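Side-chain contacts in Phthiocerol/phenolphthiocerol synthesis polyketide synthase type I PpsC (Mycobacterium tuberculosis, PDB 5NJI), which carries a dehydratase domain that probably removes water from beta-hydroxyacyl intermediates during the assembly of phthiocerol lipids: residues Q185-G188 against P189-G193; V209-A213 against S214-G218; R220-M223 against L224-V227. The protein carries 1 engineered substitution. One frame throughout, in Å; residues are numbered along the deposited sequence. Where two conformers were deposited one is given.

Contact 1 of 3, residues Q185-G188 against P189-G193; sequences QQHG and PAFQG. With 8Z2 (~{S}-[2-[3-[[(2~{R})-4-[[[(2~{R},3~{S},4~{R},5~{R})-5-(6-aminopurin-9-yl)-4-oxidanyl-3-phosphonooxy-oxolan-2-yl]methoxy-oxidanyl-phosphoryl]oxy-oxidanyl-phosphoryl]oxy-3,3-dimethyl-2-oxidanyl-butanoyl]amino]propanoylamino]ethyl] (~{E})-dodec-2-enethioate), chain B.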
loop_
_atom_site.group_PDB
_atom_site.type_symbol
_atom_site.label_atom_id
_atom_site.label_comp_id
_atom_site.label_asym_id
_atom_site.label_seq_id
_atom_site.Cartn_x
_atom_site.Cartn_y
_atom_site.Cartn_z
ATOM N N GLN A 185 -0.410 3.673 -15.685
ATOM C CA GLN A 185 -0.797 3.769 -14.279
ATOM C C GLN A 185 -1.698 4.991 -14.169
ATOM O O GLN A 185 -1.219 6.126 -14.218
ATOM C CB GLN A 185 0.456 3.918 -13.429
ATOM C CG GLN A 185 0.258 3.905 -11.956
ATOM C CD GLN A 185 0.794 2.639 -11.379
ATOM O OE1 GLN A 185 0.030 1.805 -10.913
ATOM N NE2 GLN A 185 2.118 2.456 -11.449
ATOM N N GLN A 186 -2.997 4.767 -14.017
ATOM C CA GLN A 186 -4.008 5.812 -14.149
ATOM C C GLN A 186 -4.688 6.048 -12.794
ATOM O O GLN A 186 -5.742 5.483 -12.488
ATOM C CB GLN A 186 -5.022 5.426 -15.229
ATOM C CG GLN A 186 -4.397 5.194 -16.617
ATOM C CD GLN A 186 -5.220 4.244 -17.479
ATOM O OE1 GLN A 186 -4.857 3.085 -17.657
ATOM N NE2 GLN A 186 -6.333 4.733 -18.014
ATOM N N HIS A 187 -4.087 6.905 -11.988
ATOM C CA HIS A 187 -4.658 7.270 -10.700
ATOM C C HIS A 187 -5.785 8.277 -10.893
ATOM O O HIS A 187 -5.557 9.375 -11.416
ATOM C CB HIS A 187 -3.601 7.898 -9.793
ATOM C CG HIS A 187 -2.519 6.966 -9.337
ATOM N ND1 HIS A 187 -1.271 6.930 -9.917
ATOM C CD2 HIS A 187 -2.480 6.081 -8.311
ATOM C CE1 HIS A 187 -0.515 6.051 -9.284
ATOM N NE2 HIS A 187 -1.222 5.531 -8.296
ATOM N N GLY A 188 -6.983 7.938 -10.430
ATOM C CA GLY A 188 -8.074 8.880 -10.422
ATOM C C GLY A 188 -7.988 9.839 -9.248
ATOM O O GLY A 188 -7.045 9.821 -8.456
ATOM N N PRO A 189 -9.005 10.697 -9.115
ATOM C CA PRO A 189 -8.901 11.803 -8.142
ATOM C C PRO A 189 -8.640 11.367 -6.709
ATOM O O PRO A 189 -7.925 12.055 -5.969
ATOM C CB PRO A 189 -10.258 12.501 -8.285
ATOM C CG PRO A 189 -10.664 12.230 -9.697
ATOM C CD PRO A 189 -10.172 10.851 -10.007
ATOM N N ALA A 190 -9.205 10.237 -6.285
ATOM C CA ALA A 190 -9.024 9.818 -4.913
ATOM C C ALA A 190 -7.560 9.548 -4.585
ATOM O O ALA A 190 -7.179 9.657 -3.423
ATOM C CB ALA A 190 -9.869 8.587 -4.628
ATOM N N PHE A 191 -6.740 9.224 -5.576
ATOM C CA PHE A 191 -5.334 8.897 -5.370
ATOM C C PHE A 191 -4.390 10.035 -5.710
ATOM O O PHE A 191 -3.182 9.861 -5.589
ATOM C CB PHE A 191 -4.952 7.667 -6.208
ATOM C CG PHE A 191 -5.467 6.366 -5.652
ATOM C CD1 PHE A 191 -6.772 5.963 -5.864
ATOM C CD2 PHE A 191 -4.634 5.549 -4.901
ATOM C CE1 PHE A 191 -7.259 4.777 -5.328
ATOM C CE2 PHE A 191 -5.112 4.349 -4.359
ATOM C CZ PHE A 191 -6.421 3.957 -4.584
ATOM N N GLN A 192 -4.901 11.184 -6.149
ATOM C CA GLN A 192 -4.044 12.293 -6.565
ATOM C C GLN A 192 -3.733 13.182 -5.362
ATOM O O GLN A 192 -4.149 14.343 -5.258
ATOM C CB GLN A 192 -4.708 13.068 -7.696
ATOM C CG GLN A 192 -4.730 12.298 -9.026
ATOM C CD GLN A 192 -5.602 12.966 -10.076
ATOM O OE1 GLN A 192 -5.866 14.162 -9.993
ATOM N NE2 GLN A 192 -6.076 12.190 -11.058
ATOM N N GLY A 193 -2.958 12.609 -4.451
ATOM C CA GLY A 193 -2.620 13.250 -3.199
ATOM C C GLY A 193 -1.289 13.961 -3.142
ATOM O O GLY A 193 -1.006 14.602 -2.135
HETATM C C2 8Z2 B . 5.970 -17.802 -3.705
HETATM C C4 8Z2 B . 5.880 -17.568 -6.033
HETATM C C5 8Z2 B . 5.302 -18.742 -6.122
HETATM C C6 8Z2 B . 5.068 -19.464 -5.055
HETATM C C8 8Z2 B . 5.491 -18.018 -8.100
HETATM C C10 8Z2 B . 7.428 4.342 -10.297
HETATM C C11 8Z2 B . 8.899 4.350 -10.402
HETATM C C12 8Z2 B . 9.320 4.106 -11.801
HETATM N N9 8Z2 B . 5.942 -17.092 -7.259
HETATM N N7 8Z2 B . 5.046 -18.994 -7.381
HETATM N N3 8Z2 B . 6.227 -17.070 -4.832
HETATM N N1 8Z2 B . 5.392 -19.032 -3.835
HETATM N N6 8Z2 B . 4.491 -20.613 -5.299
HETATM C "C1'" 8Z2 B . 6.661 -15.673 -7.057
HETATM C "C2'" 8Z2 B . 8.068 -16.133 -6.993
HETATM O "O2'" 8Z2 B . 8.460 -15.380 -5.853
HETATM C "C3'" 8Z2 B . 8.630 -15.719 -8.450
HETATM O "O3'" 8Z2 B . 9.812 -16.522 -8.735
HETATM C "C4'" 8Z2 B . 8.360 -14.091 -8.187
HETATM O "O4'" 8Z2 B . 6.934 -14.239 -7.734
HETATM C "C5'" 8Z2 B . 8.368 -12.978 -9.222
HETATM O "O5'" 8Z2 B . 7.432 -13.077 -10.229
HETATM P P1 8Z2 B . 7.256 -14.198 -11.177
HETATM O O11 8Z2 B . 6.321 -14.987 -10.384
HETATM O O12 8Z2 B . 8.401 -15.123 -11.376
HETATM O O6 8Z2 B . 6.596 -13.731 -12.680
HETATM P P2 8Z2 B . 5.055 -14.060 -13.026
HETATM O O21 8Z2 B . 4.410 -15.141 -12.060
HETATM O O22 8Z2 B . 4.525 -14.435 -14.274
HETATM O O7 8Z2 B . 4.565 -12.537 -12.698
HETATM C CPA 8Z2 B . 5.356 -11.352 -12.498
HETATM C CPB 8Z2 B . 4.299 -10.249 -12.226
HETATM C CP8 8Z2 B . 3.455 -10.729 -11.032
HETATM C CP7 8Z2 B . 4.922 -8.928 -11.908
HETATM C CP9 8Z2 B . 3.422 -10.107 -13.465
HETATM O OP3 8Z2 B . 4.334 -10.877 -9.988
HETATM C CP6 8Z2 B . 2.307 -9.771 -10.619
HETATM O OP2 8Z2 B . 1.457 -9.540 -11.400
HETATM N NP2 8Z2 B . 2.232 -9.407 -9.347
HETATM C CP5 8Z2 B . 1.205 -8.581 -8.754
HETATM C CP4 8Z2 B . 1.648 -7.130 -8.761
HETATM C CP3 8Z2 B . 0.519 -6.281 -8.133
HETATM O OP1 8Z2 B . -0.596 -6.678 -8.137
HETATM N NP1 8Z2 B . 0.836 -5.117 -7.622
HETATM C CP2 8Z2 B . -0.122 -4.272 -6.976
HETATM C CP1 8Z2 B . -0.987 -3.562 -7.955
HETATM S S 8Z2 B . -0.029 -2.355 -8.924
HETATM P P3 8Z2 B . 9.511 -18.256 -8.795
HETATM O O31 8Z2 B . 8.063 -18.309 -9.664
HETATM O O32 8Z2 B . 9.121 -18.903 -7.611
HETATM O O33 8Z2 B . 10.454 -19.151 -9.473
HETATM C CA1 8Z2 B . 0.205 -1.241 -7.897
HETATM C CA2 8Z2 B . 0.935 -0.053 -8.403
HETATM O OA1 8Z2 B . -0.127 -1.198 -6.755
HETATM C CA3 8Z2 B . 1.233 1.028 -7.440
HETATM C CA4 8Z2 B . 1.999 2.182 -7.941
HETATM C CA5 8Z2 B . 2.471 3.104 -6.845
HETATM C CA6 8Z2 B . 3.304 4.232 -7.433
HETATM C CA7 8Z2 B . 4.730 3.754 -7.792
HETATM C CA8 8Z2 B . 5.426 4.670 -8.777
HETATM C CA9 8Z2 B . 6.958 4.443 -8.895
#
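His187 and Phe191 meet where a short strand, 185-187, runs into a 3-10 turn at 189-191. Their side chains cross at about a right angle. CD2 of His187 touches CB of Phe191 at 3.6 Å. The ring planes are inclined at 39° and their centroids lie 6.0 Å apart, so they meet obliquely rather than stack. CG of Phe191 is anti to its own carbonyl carbon (chi1 -75°), and beyond CB the ring leads away from His187 toward Val227 on the helix 226-234. Phe60 meets both rings.

Gln192 returns to the strand from further round the turn. Its chain is extended beyond CG, and NE2 donates to His187 O at 2.9 Å. The bond is nearly straight at 170°, and the acceptor lies in the amide plane. Phe191 N donates to Gly188 O at 3.0 Å.

Upstream, Gln185 belongs to the ligand pocket, and its OE1 lies 3.3 Å from CA2 of the bound acyl chain. The Gly-Pro-Ala-Phe sequence resembles the Gly-Pro-x-Phe element of polyketide dehydratases. Two bonds to successive carbonyls thus hold the turn against the end of the strand. The His187 ring, weakly bonded through NE2 to Asp230, is probably steadied by its contact with Phe191.

Contact 2 of 3, residues V209-A213 against S214-G218; sequences VRLPA and SARTG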
loop_
_atom_site.group_PDB
_atom_site.type_symbol
_atom_site.label_atom_id
_atom_site.label_comp_id
_atom_site.label_asym_id
_atom_site.label_seq_id
_atom_site.Cartn_x
_atom_site.Cartn_y
_atom_site.Cartn_z
ATOM N N VAL A 209 1.915 15.919 0.805
ATOM C CA VAL A 209 0.817 15.013 0.492
ATOM C C VAL A 209 -0.431 15.375 1.278
ATOM O O VAL A 209 -0.384 15.991 2.341
ATOM C CB VAL A 209 1.197 13.533 0.726
ATOM C CG1 VAL A 209 2.373 13.162 -0.175
ATOM C CG2 VAL A 209 1.479 13.225 2.187
ATOM N N ARG A 210 -1.575 14.986 0.719
ATOM C CA ARG A 210 -2.858 15.201 1.354
ATOM C C ARG A 210 -3.763 14.068 0.907
ATOM O O ARG A 210 -3.562 13.486 -0.158
ATOM C CB ARG A 210 -3.475 16.539 0.961
ATOM C CG ARG A 210 -4.073 16.510 -0.424
ATOM C CD ARG A 210 -4.510 17.881 -0.880
ATOM N NE ARG A 210 -5.663 18.367 -0.132
ATOM C CZ ARG A 210 -6.923 18.051 -0.427
ATOM N NH1 ARG A 210 -7.187 17.243 -1.449
ATOM N NH2 ARG A 210 -7.921 18.537 0.297
ATOM N N LEU A 211 -4.736 13.742 1.738
ATOM C CA LEU A 211 -5.689 12.711 1.402
ATOM C C LEU A 211 -6.900 13.351 0.736
ATOM O O LEU A 211 -7.583 14.158 1.382
ATOM C CB LEU A 211 -6.107 11.968 2.647
ATOM C CG LEU A 211 -6.977 10.740 2.434
ATOM C CD1 LEU A 211 -6.202 9.660 1.640
ATOM C CD2 LEU A 211 -7.444 10.180 3.756
ATOM N N PRO A 212 -7.176 13.071 -0.542
ATOM C CA PRO A 212 -8.341 13.691 -1.180
ATOM C C PRO A 212 -9.628 13.310 -0.471
ATOM O O PRO A 212 -9.751 12.239 0.119
ATOM C CB PRO A 212 -8.296 13.152 -2.612
ATOM C CG PRO A 212 -6.865 12.819 -2.850
ATOM C CD PRO A 212 -6.380 12.306 -1.519
ATOM N N ALA A 213 -10.606 14.221 -0.538
ATOM C CA ALA A 213 -11.864 14.008 0.165
ATOM C C ALA A 213 -12.541 12.720 -0.266
ATOM O O ALA A 213 -13.151 12.031 0.563
ATOM C CB ALA A 213 -12.805 15.191 -0.066
ATOM N N SER A 214 -12.456 12.379 -1.557
ATOM C CA SER A 214 -13.136 11.190 -2.060
ATOM C C SER A 214 -12.499 9.897 -1.588
ATOM O O SER A 214 -13.033 8.821 -1.876
ATOM C CB SER A 214 -13.185 11.200 -3.592
ATOM O OG SER A 214 -11.884 11.216 -4.163
ATOM N N ALA A 215 -11.372 9.966 -0.897
ATOM C CA ALA A 215 -10.768 8.805 -0.274
ATOM C C ALA A 215 -11.145 8.664 1.192
ATOM O O ALA A 215 -10.779 7.661 1.813
ATOM C CB ALA A 215 -9.244 8.879 -0.401
ATOM N N ARG A 216 -11.878 9.626 1.770
ATOM C CA ARG A 216 -12.060 9.616 3.216
ATOM C C ARG A 216 -13.245 8.780 3.697
ATOM O O ARG A 216 -13.142 8.163 4.762
ATOM C CB ARG A 216 -12.190 11.057 3.750
ATOM C CG ARG A 216 -10.928 11.849 3.651
ATOM C CD ARG A 216 -11.082 13.307 4.102
ATOM N NE ARG A 216 -9.833 14.000 3.827
ATOM C CZ ARG A 216 -9.088 14.649 4.717
ATOM N NH1 ARG A 216 -9.470 14.762 5.980
ATOM N NH2 ARG A 216 -7.957 15.216 4.323
ATOM N N THR A 217 -14.356 8.734 2.958
ATOM C CA THR A 217 -15.497 7.924 3.383
ATOM C C THR A 217 -15.128 6.447 3.440
ATOM O O THR A 217 -14.337 5.947 2.636
ATOM C CB THR A 217 -16.688 8.116 2.434
ATOM O OG1 THR A 217 -17.123 9.476 2.488
ATOM C CG2 THR A 217 -17.864 7.221 2.832
ATOM N N GLY A 218 -15.735 5.748 4.398
ATOM C CA GLY A 218 -15.622 4.308 4.497
ATOM C C GLY A 218 -14.334 3.822 5.108
ATOM O O GLY A 218 -13.998 2.643 4.957
HETATM O O HOH W 1 -15.145 10.068 0.620
#
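Leu211 meets both Ala215 and Arg216, with a different branch for each. CD1 rests on CB of Ala215 at 3.7 Å. The aliphatic part of Arg216 crosses the leucine at a slant, its CG 3.9 Å from CD2 of Leu211. CG of Leu211 stands anti to the backbone N (chi1 -173°), and with chi2 at 64° one methyl meets Ala215 and the other Arg216. This is the buried half of the contact. Met228 and Val227 of the helix 226-234 pack against Leu211 and Ala215 respectively. CB of Ala215 sits 3.4 Å from Pro212 O.

The backbone between these side chains forms two overlapping type I turns. Ala215 N donates to Pro212 O, and Arg216 N donates to Ala213 O at 3.0 Å. They belong to the loop that leads from strand 205-209 to the helix 226-234 of the dehydratase's double hotdog fold. The second turn brings the arginine back beside Leu211.

The outer half is more polar and more open. Arg216 lies extended from CG to NE over the turn. NH2 of Arg216 donates to Leu211 O at 3.1 Å, in the carbonyl plane and on a lone pair, and the oxygen sits at the edge of the guanidinium group. NE of Arg216 adds a weak bond to Leu211 O at 3.3 Å. NH2 of Arg210 is 5.2 Å from NH2 of Arg216, and these like charges probably repel mildly across exposed surface. Further along, a water takes over from direct contact: it donates to Ala213 O and accepts from Thr217 N at 2.8 Å.

Contact 3 of 3, residues R220-M223 against L224-V227; sequences REFM and LHPV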
loop_
_atom_site.group_PDB
_atom_site.type_symbol
_atom_site.label_atom_id
_atom_site.label_comp_id
_atom_site.label_asym_id
_atom_site.label_seq_id
_atom_site.Cartn_x
_atom_site.Cartn_y
_atom_site.Cartn_z
ATOM N N ARG A 220 -13.186 4.376 8.508
ATOM C CA ARG A 220 -13.139 4.114 9.940
ATOM C C ARG A 220 -12.437 2.795 10.391
ATOM O O ARG A 220 -11.929 2.709 11.455
ATOM C CB ARG A 220 -14.540 4.179 10.583
ATOM C CG ARG A 220 -15.705 3.626 9.748
ATOM C CD ARG A 220 -15.901 4.000 8.243
ATOM N NE ARG A 220 -16.682 5.228 7.973
ATOM C CZ ARG A 220 -16.264 6.460 7.629
ATOM N NH1 ARG A 220 -14.990 6.842 7.466
ATOM N NH2 ARG A 220 -17.189 7.335 7.406
ATOM N N GLU A 221 -12.582 1.725 9.618
ATOM C CA GLU A 221 -12.075 0.424 10.033
ATOM C C GLU A 221 -10.640 0.166 9.597
ATOM O O GLU A 221 -10.105 -0.901 9.914
ATOM C CB GLU A 221 -12.973 -0.697 9.494
ATOM C CG GLU A 221 -14.426 -0.581 9.919
ATOM C CD GLU A 221 -14.598 -0.662 11.423
ATOM O OE1 GLU A 221 -13.872 -1.454 12.060
ATOM O OE2 GLU A 221 -15.451 0.072 11.969
ATOM N N PHE A 222 -9.988 1.107 8.915
ATOM C CA PHE A 222 -8.652 0.835 8.393
ATOM C C PHE A 222 -7.590 0.965 9.477
ATOM O O PHE A 222 -7.577 1.936 10.240
ATOM C CB PHE A 222 -8.290 1.780 7.246
ATOM C CG PHE A 222 -9.120 1.609 5.996
ATOM C CD1 PHE A 222 -9.741 0.413 5.696
ATOM C CD2 PHE A 222 -9.241 2.655 5.098
ATOM C CE1 PHE A 222 -10.483 0.269 4.537
ATOM C CE2 PHE A 222 -9.971 2.524 3.952
ATOM C CZ PHE A 222 -10.603 1.324 3.664
ATOM N N MET A 223 -6.652 0.058 9.412
ATOM C CA MET A 223 -5.475 0.080 10.257
ATOM C C MET A 223 -4.470 1.032 9.530
ATOM O O MET A 223 -3.887 1.922 10.106
ATOM C CB MET A 223 -4.790 -1.291 10.465
ATOM C CG MET A 223 -5.598 -2.346 11.175
ATOM S SD MET A 223 -5.771 -1.876 12.865
ATOM C CE MET A 223 -4.094 -2.022 13.388
ATOM N N LEU A 224 -4.448 0.915 8.276
ATOM C CA LEU A 224 -3.509 1.614 7.368
ATOM C C LEU A 224 -4.301 2.036 6.129
ATOM O O LEU A 224 -4.973 1.251 5.629
ATOM C CB LEU A 224 -2.347 0.616 6.940
ATOM C CG LEU A 224 -1.137 0.929 6.048
ATOM C CD1 LEU A 224 -0.335 2.094 6.607
ATOM C CD2 LEU A 224 -0.213 -0.271 5.777
ATOM N N HIS A 225 -4.512 3.207 5.906
ATOM C CA HIS A 225 -5.361 3.694 4.816
ATOM C C HIS A 225 -4.626 3.392 3.466
ATOM O O HIS A 225 -3.661 3.967 3.226
ATOM C CB HIS A 225 -5.714 5.221 4.926
ATOM C CG HIS A 225 -6.875 5.641 4.072
ATOM N ND1 HIS A 225 -6.979 5.310 2.749
ATOM C CD2 HIS A 225 -8.014 6.316 4.367
ATOM C CE1 HIS A 225 -8.116 5.764 2.269
ATOM N NE2 HIS A 225 -8.760 6.382 3.229
ATOM N N PRO A 226 -5.144 2.499 2.635
ATOM C CA PRO A 226 -4.455 2.130 1.422
ATOM C C PRO A 226 -4.166 3.313 0.454
ATOM O O PRO A 226 -3.218 3.363 -0.214
ATOM C CB PRO A 226 -5.416 1.116 0.752
ATOM C CG PRO A 226 -6.259 0.636 1.801
ATOM C CD PRO A 226 -6.335 1.670 2.859
ATOM N N VAL A 227 -5.107 4.233 0.387
ATOM C CA VAL A 227 -4.933 5.309 -0.618
ATOM C C VAL A 227 -3.780 6.186 -0.171
ATOM O O VAL A 227 -2.960 6.612 -0.861
ATOM C CB VAL A 227 -6.201 6.214 -0.815
ATOM C CG1 VAL A 227 -5.958 7.314 -1.779
ATOM C CG2 VAL A 227 -7.392 5.341 -1.147
#
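Between Phe222 and Pro226 the backbone is extended at Phe222, kinks at Met223 (psi -40°), and is extended again through Leu224 and His225 before the helix 226-234 begins. This path brings the Phe222 ring over the start of the helix.

Phe222 and His225 form an edge-to-face (T-shaped) pair. The edge of the phenylalanine, led by CD2, points at the face of the imidazole. CD2 of Phe222 stands over the centre of that ring and is 3.9 Å from CD2 of His225. The planes are turned 77° from each other, with centroids 5.1 Å apart. Pro226 approaches the phenylalanine differently. Its CD lies over one face, offset toward the rim, and is 3.8 Å from CD2 of Phe222. This is a CH-pi contact. One aromatic ring therefore uses its edge against histidine and a face against proline.

The imidazole is held at both nitrogens. ND1 accepts from Val227 N at 3.2 Å, with the donor close to the ring plane. CG of His225 is anti to its backbone N (chi1 -163°), a setting in which the ring folds forward to reach this N-H. NE2 is hydrogen-bonded to Ala215 O, which suggests that the proton is on NE2 and that the bare nitrogen is ND1. The two bonds probably fix the rotation of the ring that receives Phe222.

Met223 and Leu224 join a second helix, 70-84. Their backbone N atoms both donate to the carboxylate of Glu75 on that helix, and Leu224 packs on Leu78.

His225 is the N-cap, and its side chain satisfies a backbone N-H of the first turn. The His-Pro pair opens the His-Pro-x-x-x-Asp sequence that heads this helix in polyketide synthase dehydratases.

The three contacts follow in series and converge on the start of the helix 226-234. Contact 3 is buried. Contacts 1 and 2 are partly buried, and contact 2 has the larger exposed share. Contact 1 relies on backbone carbonyls and a ligand-pocket strand, contact 2 on an arginine gripping a carbonyl at the surface, and contact 3 on rings. Direct joints tie them. Gly193 O and Arg210 N, 2.9 Å apart, probably bond contact 1 to contact 2. CD2 of Leu211 and CD2 of His225, 4.0 Å apart, pack contact 2 against contact 3. Val227 of contact 3 packs against Phe191 of contact 1 and Ala215 of contact 2.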